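Local coordinates for axin interactor, dorsalization-associated protein (Danio rerio, PDB 2QZQ) that acts as a ventralizing factor in the embryo, binding axin, disrupting its homodimerization and so inhibiting axin-mediated JNK activation, at residues 59-62 with 63-66; 92-95 with 96-99; 108-111 with 112-115. All coordinates share one frame; numbering follows the deposited sequence.

All three contacts are local turns of the C-terminal C2-type domain, a beta sandwich whose strands belong to one antiparallel sheet when followed from neighbour to neighbour. Along the chain they come in series. Contact 1 turns edge strand 59-60 into strand 64-72, contact 2 links strands 85-94 and 99-109, and contact 3 carries strand 99-109 off toward strand 116-124. Contacts 2 and 3 thus share strand 99-109 but lie on opposite sides of the chain's centre, their centres about 33 Å apart. Contacts 1 and 2 are nearer, about 19 Å between centres and about 7 Å between nearest atoms, without touching. Contact 1 also falls within the probable axin-binding region.

Contact 1 (59-62 with 63-66); sequences RKED and TYIH
Arg59 and Lys60 run antiparallel to Ile65 and His66 round a tight turn at Asp62 and Thr63, held by a hydrogen bond from His66 N to Arg59 O (2.9 Å). A second, from Glu61 N to Tyr64 O, measures 2.8 Å. A water bonds both Arg59 N and His66 O, while Tyr64 N is buried without a partner. The Arg59 side chain, bent at chi3 (53°), folds over His66: CB of His66 lies 3.5 Å above the guanidinium plane, over its centre, and the two side chains cross nearly at right angles. Arg59 NH1 is hydrogen-bonded to Ser68 OG, further along strand 64-72. A glycine at His66, lacking CB and ring, would probably take away the carbon packed on the guanidinium of Arg59, leaving that group held chiefly by its bond to Ser68. On the face of Lys60 and Ile65, CG of Lys60 meets CG1 of Ile65 at 4.2 Å, and the Lys60 amine goes on to hydrogen-bond Cys31 O. Strand 59-60 edges the sheet, and strand 64-72 pairs on its other side with strand 15-24, where Ile65 and Ile23 share backbone bonds and Tyr64 makes a cation-pi contact with Lys22.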
ATOM      1  N   ARG A  59     -12.628  -7.501  -8.414  1.00 24.94           N
ATOM      2  CA  ARG A  59     -13.275  -6.510  -9.250  1.00 25.78           C
ATOM      3  C   ARG A  59     -12.248  -5.866 -10.184  1.00 25.63           C
ATOM      4  O   ARG A  59     -11.596  -4.884  -9.819  1.00 25.58           O
ATOM      5  CB  ARG A  59     -14.018  -5.464  -8.396  1.00 25.70           C
ATOM      6  CG  ARG A  59     -15.114  -6.052  -7.460  1.00 28.55           C
ATOM      7  CD  ARG A  59     -15.426  -5.088  -6.289  1.00 28.34           C
ATOM      8  NE  ARG A  59     -15.754  -3.757  -6.794  1.00 32.68           N
ATOM      9  CZ  ARG A  59     -15.510  -2.623  -6.146  1.00 34.31           C
ATOM     10  NH1 ARG A  59     -14.912  -2.633  -4.950  1.00 33.93           N
ATOM     11  NH2 ARG A  59     -15.863  -1.475  -6.704  1.00 34.49           N
ATOM     12  N   LYS A  60     -12.113  -6.436 -11.385  1.00 25.23           N
ATOM     13  CA  LYS A  60     -11.074  -6.034 -12.348  1.00 24.85           C
ATOM     14  C   LYS A  60     -11.714  -5.358 -13.550  1.00 24.84           C
ATOM     15  O   LYS A  60     -12.803  -5.743 -13.992  1.00 24.83           O
ATOM     16  CB  LYS A  60     -10.235  -7.247 -12.813  1.00 25.22           C
ATOM     17  CG  LYS A  60      -9.566  -8.076 -11.687  1.00 25.21           C
ATOM     18  CD  LYS A  60      -8.378  -8.877 -12.229  1.00 25.53           C
ATOM     19  CE  LYS A  60      -8.754  -9.761 -13.442  1.00 24.57           C
ATOM     20  NZ  LYS A  60      -7.709 -10.796 -13.674  1.00 23.04           N
ATOM     21  N   GLU A  61     -11.053  -4.322 -14.045  1.00 23.81           N
ATOM     22  CA  GLU A  61     -11.430  -3.614 -15.256  1.00 24.02           C
ATOM     23  C   GLU A  61     -10.150  -3.634 -16.087  1.00 23.12           C
ATOM     24  O   GLU A  61      -9.123  -4.149 -15.623  1.00 23.52           O
ATOM     25  CB  GLU A  61     -11.847  -2.152 -14.972  1.00 24.15           C
ATOM     26  CG  GLU A  61     -12.993  -1.961 -13.971  1.00 26.50           C
ATOM     27  CD  GLU A  61     -13.448  -0.486 -13.780  1.00 27.22           C
ATOM     28  OE1 GLU A  61     -12.681   0.490 -14.023  1.00 28.91           O
ATOM     29  OE2 GLU A  61     -14.614  -0.311 -13.352  1.00 33.98           O
ATOM     30  N   ASP A  62     -10.203  -3.083 -17.290  1.00 22.07           N
ATOM     31  CA  ASP A  62      -9.050  -3.027 -18.170  1.00 21.66           C
ATOM     32  C   ASP A  62      -7.842  -2.352 -17.491  1.00 20.52           C
ATOM     33  O   ASP A  62      -6.723  -2.884 -17.513  1.00 18.42           O
ATOM     34  CB  ASP A  62      -9.392  -2.242 -19.439  1.00 22.86           C
ATOM     35  CG  ASP A  62     -10.397  -2.961 -20.352  1.00 27.51           C
ATOM     36  OD1 ASP A  62     -10.924  -4.049 -20.005  1.00 31.82           O
ATOM     37  OD2 ASP A  62     -10.636  -2.408 -21.445  1.00 31.36           O
ATOM     38  N   THR A  63      -8.069  -1.182 -16.890  1.00 18.87           N
ATOM     39  CA  THR A  63      -6.948  -0.405 -16.339  1.00 19.40           C
ATOM     40  C   THR A  63      -7.051  -0.127 -14.827  1.00 19.04           C
ATOM     41  O   THR A  63      -6.197   0.561 -14.268  1.00 18.40           O
ATOM     42  CB  THR A  63      -6.718   0.911 -17.111  1.00 19.70           C
ATOM     43  OG1 THR A  63      -7.872   1.738 -16.966  1.00 20.42           O
ATOM     44  CG2 THR A  63      -6.505   0.652 -18.579  1.00 21.13           C
ATOM     45  N   TYR A  64      -8.058  -0.696 -14.164  1.00 18.33           N
ATOM     46  CA  TYR A  64      -8.171  -0.604 -12.710  1.00 18.92           C
ATOM     47  C   TYR A  64      -8.535  -1.922 -12.055  1.00 18.75           C
ATOM     48  O   TYR A  64      -9.280  -2.722 -12.604  1.00 19.36           O
ATOM     49  CB  TYR A  64      -9.191   0.479 -12.281  1.00 18.29           C
ATOM     50  CG  TYR A  64      -8.696   1.875 -12.511  1.00 18.11           C
ATOM     51  CD1 TYR A  64      -7.933   2.528 -11.546  1.00 16.45           C
ATOM     52  CD2 TYR A  64      -8.942   2.525 -13.728  1.00 16.94           C
ATOM     53  CE1 TYR A  64      -7.433   3.812 -11.786  1.00 17.02           C
ATOM     54  CE2 TYR A  64      -8.441   3.812 -13.980  1.00 20.18           C
ATOM     55  CZ  TYR A  64      -7.707   4.446 -12.991  1.00 18.93           C
ATOM     56  OH  TYR A  64      -7.219   5.699 -13.230  1.00 19.95           O
ATOM     57  N   ILE A  65      -7.985  -2.132 -10.869  1.00 18.97           N
ATOM     58  CA  ILE A  65      -8.430  -3.182  -9.985  1.00 18.73           C
ATOM     59  C   ILE A  65      -8.978  -2.467  -8.771  1.00 19.05           C
ATOM     60  O   ILE A  65      -8.276  -1.673  -8.140  1.00 16.54           O
ATOM     61  CB  ILE A  65      -7.273  -4.128  -9.612  1.00 18.77           C
ATOM     62  CG1 ILE A  65      -6.883  -4.944 -10.847  1.00 19.27           C
ATOM     63  CG2 ILE A  65      -7.658  -5.084  -8.462  1.00 19.09           C
ATOM     64  CD1 ILE A  65      -5.423  -5.285 -10.879  1.00 19.53           C
ATOM     65  N   HIS A  66     -10.247  -2.740  -8.469  1.00 19.40           N
ATOM     66  CA  HIS A  66     -10.925  -2.164  -7.305  1.00 19.88           C
ATOM     67  C   HIS A  66     -10.772  -3.078  -6.090  1.00 20.65           C
ATOM     68  O   HIS A  66     -10.978  -4.290  -6.188  1.00 20.78           O
ATOM     69  CB  HIS A  66     -12.396  -1.879  -7.640  1.00 19.90           C
ATOM     70  CG  HIS A  66     -12.553  -0.897  -8.759  1.00 20.26           C
ATOM     71  ND1 HIS A  66     -12.506  -1.264 -10.084  1.00 22.70           N
ATOM     72  CD2 HIS A  66     -12.666   0.445  -8.747  1.00 19.69           C
ATOM     73  CE1 HIS A  66     -12.595  -0.189 -10.844  1.00 19.83           C
ATOM     74  NE2 HIS A  66     -12.690   0.862 -10.053  1.00 23.49           N
TER
HETATM   75  O   HOH W   1     -12.256  -6.593  -5.427  1.00 21.80           O

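Contact 2 (92-95 with 96-99)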
ATOM      1  N   HIS A  92       0.807 -10.274  -7.724  1.00 16.16           N
ATOM      2  CA  HIS A  92      -0.083 -11.004  -8.608  1.00 15.41           C
ATOM      3  C   HIS A  92       0.591 -12.324  -9.007  1.00 15.70           C
ATOM      4  O   HIS A  92       1.829 -12.488  -8.885  1.00 15.17           O
ATOM      5  CB  HIS A  92      -0.519 -10.152  -9.827  1.00 15.47           C
ATOM      6  CG  HIS A  92       0.592  -9.841 -10.792  1.00 17.33           C
ATOM      7  ND1 HIS A  92       1.717  -9.121 -10.438  1.00 22.09           N
ATOM      8  CD2 HIS A  92       0.762 -10.178 -12.090  1.00 18.11           C
ATOM      9  CE1 HIS A  92       2.527  -9.032 -11.477  1.00 20.21           C
ATOM     10  NE2 HIS A  92       1.967  -9.656 -12.493  1.00 23.43           N
ATOM     11  N   TYR A  93      -0.245 -13.249  -9.465  1.00 15.32           N
ATOM     12  CA  TYR A  93       0.213 -14.593  -9.835  1.00 16.79           C
ATOM     13  C   TYR A  93       0.631 -14.595 -11.292  1.00 16.06           C
ATOM     14  O   TYR A  93      -0.172 -14.246 -12.150  1.00 16.33           O
ATOM     15  CB  TYR A  93      -0.945 -15.594  -9.653  1.00 17.00           C
ATOM     16  CG  TYR A  93      -0.589 -17.003 -10.109  1.00 17.49           C
ATOM     17  CD1 TYR A  93       0.266 -17.787  -9.345  1.00 18.15           C
ATOM     18  CD2 TYR A  93      -1.093 -17.523 -11.304  1.00 18.89           C
ATOM     19  CE1 TYR A  93       0.610 -19.099  -9.741  1.00 18.25           C
ATOM     20  CE2 TYR A  93      -0.767 -18.827 -11.707  1.00 20.26           C
ATOM     21  CZ  TYR A  93       0.090 -19.601 -10.928  1.00 18.03           C
ATOM     22  OH  TYR A  93       0.437 -20.891 -11.316  1.00 20.20           O
ATOM     23  N   LYS A  94       1.863 -15.026 -11.576  1.00 16.77           N
ATOM     24  CA  LYS A  94       2.358 -15.086 -12.967  1.00 17.84           C
ATOM     25  C   LYS A  94       2.204 -16.517 -13.491  1.00 17.38           C
ATOM     26  O   LYS A  94       2.930 -17.430 -13.048  1.00 17.35           O
ATOM     27  CB  LYS A  94       3.820 -14.644 -13.055  1.00 19.16           C
ATOM     28  CG  LYS A  94       4.035 -13.158 -12.765  1.00 21.05           C
ATOM     29  CD  LYS A  94       5.503 -12.820 -12.948  1.00 27.98           C
ATOM     30  CE  LYS A  94       5.769 -12.012 -14.224  1.00 30.85           C
ATOM     31  NZ  LYS A  94       7.075 -11.260 -14.066  1.00 30.46           N
ATOM     32  N   PRO A  95       1.241 -16.735 -14.406  1.00 17.56           N
ATOM     33  CA  PRO A  95       0.921 -18.130 -14.761  1.00 17.13           C
ATOM     34  C   PRO A  95       2.026 -18.895 -15.485  1.00 17.74           C
ATOM     35  O   PRO A  95       2.059 -20.138 -15.408  1.00 18.34           O
ATOM     36  CB  PRO A  95      -0.317 -17.986 -15.674  1.00 17.31           C
ATOM     37  CG  PRO A  95      -0.825 -16.618 -15.430  1.00 17.50           C
ATOM     38  CD  PRO A  95       0.376 -15.786 -15.118  1.00 16.73           C
ATOM     39  N   LYS A  96       2.885 -18.187 -16.228  1.00 18.69           N
ATOM     40  CA  LYS A  96       4.042 -18.834 -16.873  1.00 19.25           C
ATOM     41  C   LYS A  96       5.150 -19.227 -15.876  1.00 20.20           C
ATOM     42  O   LYS A  96       6.023 -20.030 -16.209  1.00 20.45           O
ATOM     43  CB  LYS A  96       4.626 -17.967 -18.000  1.00 18.67           C
ATOM     44  CG  LYS A  96       3.780 -17.949 -19.298  1.00 18.41           C
ATOM     45  CD  LYS A  96       4.301 -16.897 -20.294  1.00 19.36           C
ATOM     46  CE  LYS A  96       3.530 -16.952 -21.626  1.00 19.75           C
ATOM     47  NZ  LYS A  96       2.211 -16.308 -21.450  1.00 17.87           N
ATOM     48  N   LYS A  97       5.128 -18.648 -14.677  1.00 20.25           N
ATOM     49  CA  LYS A  97       6.195 -18.821 -13.689  1.00 20.78           C
ATOM     50  C   LYS A  97       5.699 -19.649 -12.525  1.00 20.03           C
ATOM     51  O   LYS A  97       6.487 -20.242 -11.799  1.00 20.55           O
ATOM     52  CB  LYS A  97       6.666 -17.457 -13.157  1.00 21.15           C
ATOM     53  CG  LYS A  97       7.277 -16.544 -14.208  1.00 25.88           C
ATOM     54  CD  LYS A  97       8.515 -17.163 -14.850  1.00 28.04           C
ATOM     55  CE  LYS A  97       9.173 -16.192 -15.804  1.00 31.10           C
ATOM     56  NZ  LYS A  97      10.571 -16.590 -16.080  1.00 33.16           N
ATOM     57  N   ARG A  98       4.388 -19.704 -12.368  1.00 19.52           N
ATOM     58  CA  ARG A  98       3.752 -20.421 -11.276  1.00 20.13           C
ATOM     59  C   ARG A  98       4.165 -19.909  -9.886  1.00 20.98           C
ATOM     60  O   ARG A  98       4.243 -20.676  -8.914  1.00 20.42           O
ATOM     61  CB  ARG A  98       4.003 -21.934 -11.422  1.00 19.95           C
ATOM     62  CG  ARG A  98       3.624 -22.450 -12.803  1.00 21.15           C
ATOM     63  CD  ARG A  98       3.771 -23.994 -12.883  1.00 21.75           C
ATOM     64  NE  ARG A  98       3.055 -24.634 -11.781  1.00 24.36           N
ATOM     65  CZ  ARG A  98       1.738 -24.692 -11.709  1.00 22.02           C
ATOM     66  NH1 ARG A  98       1.045 -24.156 -12.695  1.00 26.19           N
ATOM     67  NH2 ARG A  98       1.122 -25.280 -10.677  1.00 20.00           N
ATOM     68  N   PHE A  99       4.439 -18.604  -9.786  1.00 21.19           N
ATOM     69  CA  PHE A  99       4.598 -17.998  -8.472  1.00 21.68           C
ATOM     70  C   PHE A  99       4.055 -16.573  -8.458  1.00 21.71           C
ATOM     71  O   PHE A  99       3.751 -16.010  -9.494  1.00 19.15           O
ATOM     72  CB  PHE A  99       6.067 -18.027  -8.000  1.00 22.93           C
ATOM     73  CG  PHE A  99       7.043 -17.344  -8.925  1.00 24.54           C
ATOM     74  CD1 PHE A  99       8.103 -18.062  -9.478  1.00 28.83           C
ATOM     75  CD2 PHE A  99       6.951 -15.977  -9.200  1.00 28.37           C
ATOM     76  CE1 PHE A  99       9.042 -17.434 -10.326  1.00 27.84           C
ATOM     77  CE2 PHE A  99       7.870 -15.341 -10.040  1.00 28.30           C
ATOM     78  CZ  PHE A  99       8.917 -16.073 -10.604  1.00 28.09           C
TER
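Lys94 carries the backbone bonding of this beta hairpin turn through both of its polar main-chain atoms. Its N gives a nearly straight bond to Phe99 O (3.0 Å, 174° at the hydrogen), and its O accepts twice. Arg98 N comes in at 2.8 Å, close to the line of the C=O bond, whereas Lys97 N sits above the carbonyl plane at 3.0 Å. The four residues from Pro95 to Arg98 form the hairpin loop: the first three have right-handed helical backbone angles, and Arg98 is left-handed, which turns the chain back toward the strand direction.

Among side chains, the main contact is a van der Waals one, the hydroxyl and ring carbons of Tyr93 against the backbone and side chain of Arg98, without a hydrogen bond between them. With CG anti to the backbone N (chi1 176°), the Tyr93 ring is carried alongside the Arg98 side chain, both pointing the same way. Tyr93 OH touches Arg98 CA at 3.3 Å and rests against one face of the guanidinium, 3.6 Å from Arg98 NH1, with the ring and guanidinium planes almost perpendicular. Across the turn, CB of Lys94 meets CB of Lys97 at 4.0 Å; within 96-99, that Lys97 CB also lies over one face of the Phe99 ring, 3.6 Å above its plane and offset toward the rim.

The turn joins strand 85-94 to strand 99-109, neighbours in the sheet, and His92 bonds to Ser101 through the backbone. On the other flank, Tyr93 bonds to Ile32 through the backbone, and Tyr93 and Pro95 both pack on Ile32, in the loop before strand 34-41.

Contact 3 (108-111 with 112-115); sequences MEMD and EIKP
Glu109 and Glu112 close a short 3-10 turn at the end of strand 99-109 in this C2-type beta sandwich, and the bonds between them run both ways. Glu112 N gives to Glu109 O (3.0 Å), and Glu109 N gives to the side-chain OE2 of Glu112 (2.9 Å). That oxygen is met on its anti side, with the donor 32° out of the carboxylate plane. An extended chain beyond CG (chi2 -177°) lets it reach back across the turn to Glu109 N. A second turn bond, Ile113 N to Met110 O (3.1 Å), is like the first in having its donor well above the carbonyl plane. Two further polar atoms are met from outside: Glu109 OE2 pairs with Arg131 NE in a salt bridge, which probably offsets its charge, and Glu112 O accepts from Gln148 NE2 of strand 144-151. Met108 is backbone hydrogen-bonded to Ile86, on the neighbouring strand 85-94. The apolar contact is between Met108 and Ile113. Met108, modelled as selenomethionine, crosses Ile113 nearly at right angles, and the bend at its chi3 (-90°) sets its CE 3.5 Å from CG1 of Ile113.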
HETATM    1  N   MSE A 108       4.378   6.068   1.063  1.00 20.29           N
HETATM    2  CA  MSE A 108       4.132   7.407   1.571  1.00 25.69           C
HETATM    3  C   MSE A 108       4.932   7.673   2.829  1.00 23.09           C
HETATM    4  O   MSE A 108       4.964   6.838   3.734  1.00 22.47           O
HETATM    5  CB  MSE A 108       2.639   7.699   1.760  1.00 24.62           C
HETATM    6  CG  MSE A 108       1.822   6.688   2.535  1.00 29.06           C
HETATM    7 SE   MSE A 108      -0.082   7.344   2.616  1.00 40.62          SE
HETATM    8  CE  MSE A 108       0.050   8.250   4.054  1.00 16.92           C
ATOM      9  N   GLU A 109       5.589   8.836   2.850  1.00 23.22           N
ATOM     10  CA  GLU A 109       6.329   9.318   4.014  1.00 22.47           C
ATOM     11  C   GLU A 109       5.382   9.829   5.106  1.00 21.08           C
ATOM     12  O   GLU A 109       4.206  10.085   4.857  1.00 19.69           O
ATOM     13  CB  GLU A 109       7.338  10.414   3.620  1.00 23.70           C
ATOM     14  CG  GLU A 109       8.417  10.038   2.551  1.00 27.06           C
ATOM     15  CD  GLU A 109       9.492   9.028   3.022  1.00 33.02           C
ATOM     16  OE1 GLU A 109       9.608   8.729   4.229  1.00 34.08           O
ATOM     17  OE2 GLU A 109      10.252   8.516   2.164  1.00 36.25           O
HETATM   18  N   MSE A 110       5.904   9.992   6.316  1.00 20.61           N
HETATM   19  CA  MSE A 110       5.090  10.436   7.462  1.00 21.81           C
HETATM   20  C   MSE A 110       4.382  11.778   7.241  1.00 21.67           C
HETATM   21  O   MSE A 110       3.229  11.959   7.649  1.00 20.53           O
HETATM   22  CB  MSE A 110       5.966  10.540   8.713  1.00 22.88           C
HETATM   23  CG  MSE A 110       6.487   9.223   9.233  1.00 24.86           C
HETATM   24 SE   MSE A 110       5.098   7.855   9.610  1.00 33.89          SE
HETATM   25  CE  MSE A 110       3.564   8.758   9.986  1.00 32.62           C
ATOM     26  N   ASP A 111       5.079  12.709   6.588  1.00 22.70           N
ATOM     27  CA  ASP A 111       4.545  14.058   6.356  1.00 23.39           C
ATOM     28  C   ASP A 111       3.438  14.090   5.287  1.00 22.86           C
ATOM     29  O   ASP A 111       2.818  15.138   5.040  1.00 22.06           O
ATOM     30  CB  ASP A 111       5.691  15.069   6.087  1.00 24.56           C
ATOM     31  CG  ASP A 111       6.411  14.851   4.746  1.00 28.38           C
ATOM     32  OD1 ASP A 111       6.168  13.859   4.016  1.00 26.90           O
ATOM     33  OD2 ASP A 111       7.247  15.713   4.402  1.00 30.66           O
ATOM     34  N   GLU A 112       3.171  12.924   4.672  1.00 21.26           N
ATOM     35  CA  GLU A 112       2.070  12.762   3.723  1.00 21.06           C
ATOM     36  C   GLU A 112       0.776  12.233   4.344  1.00 21.29           C
ATOM     37  O   GLU A 112      -0.249  12.102   3.655  1.00 19.91           O
ATOM     38  CB  GLU A 112       2.470  11.843   2.575  1.00 21.18           C
ATOM     39  CG  GLU A 112       3.609  12.368   1.751  1.00 22.49           C
ATOM     40  CD  GLU A 112       3.904  11.457   0.593  1.00 22.63           C
ATOM     41  OE1 GLU A 112       3.191  11.576  -0.411  1.00 27.45           O
ATOM     42  OE2 GLU A 112       4.839  10.637   0.684  1.00 20.71           O
ATOM     43  N   ILE A 113       0.829  11.931   5.638  1.00 21.54           N
ATOM     44  CA  ILE A 113      -0.352  11.457   6.355  1.00 22.84           C
ATOM     45  C   ILE A 113      -1.206  12.666   6.715  1.00 23.96           C
ATOM     46  O   ILE A 113      -0.766  13.521   7.493  1.00 24.70           O
ATOM     47  CB  ILE A 113       0.027  10.650   7.619  1.00 22.43           C
ATOM     48  CG1 ILE A 113       0.848   9.419   7.214  1.00 23.11           C
ATOM     49  CG2 ILE A 113      -1.248  10.249   8.371  1.00 22.59           C
ATOM     50  CD1 ILE A 113       1.416   8.625   8.366  1.00 21.04           C
ATOM     51  N   LYS A 114      -2.388  12.727   6.103  1.00 24.62           N
ATOM     52  CA  LYS A 114      -3.359  13.814   6.202  1.00 25.61           C
ATOM     53  C   LYS A 114      -4.721  13.228   5.782  1.00 25.68           C
ATOM     54  O   LYS A 114      -4.772  12.312   4.955  1.00 25.86           O
ATOM     55  CB  LYS A 114      -2.952  15.018   5.317  1.00 25.65           C
ATOM     56  CG  LYS A 114      -3.033  14.772   3.815  1.00 26.86           C
ATOM     57  CD  LYS A 114      -2.925  16.061   2.975  1.00 27.48           C
ATOM     58  CE  LYS A 114      -2.821  15.779   1.447  1.00 28.74           C
ATOM     59  NZ  LYS A 114      -3.306  14.423   0.957  1.00 22.35           N
ATOM     60  N   PRO A 115      -5.836  13.741   6.344  1.00 25.59           N
ATOM     61  CA  PRO A 115      -7.161  13.207   6.015  1.00 24.97           C
ATOM     62  C   PRO A 115      -7.538  13.332   4.533  1.00 24.96           C
ATOM     63  O   PRO A 115      -7.077  14.251   3.852  1.00 25.51           O
ATOM     64  CB  PRO A 115      -8.104  14.043   6.893  1.00 25.65           C
ATOM     65  CG  PRO A 115      -7.352  15.260   7.206  1.00 25.84           C
ATOM     66  CD  PRO A 115      -5.925  14.846   7.321  1.00 26.08           C
TER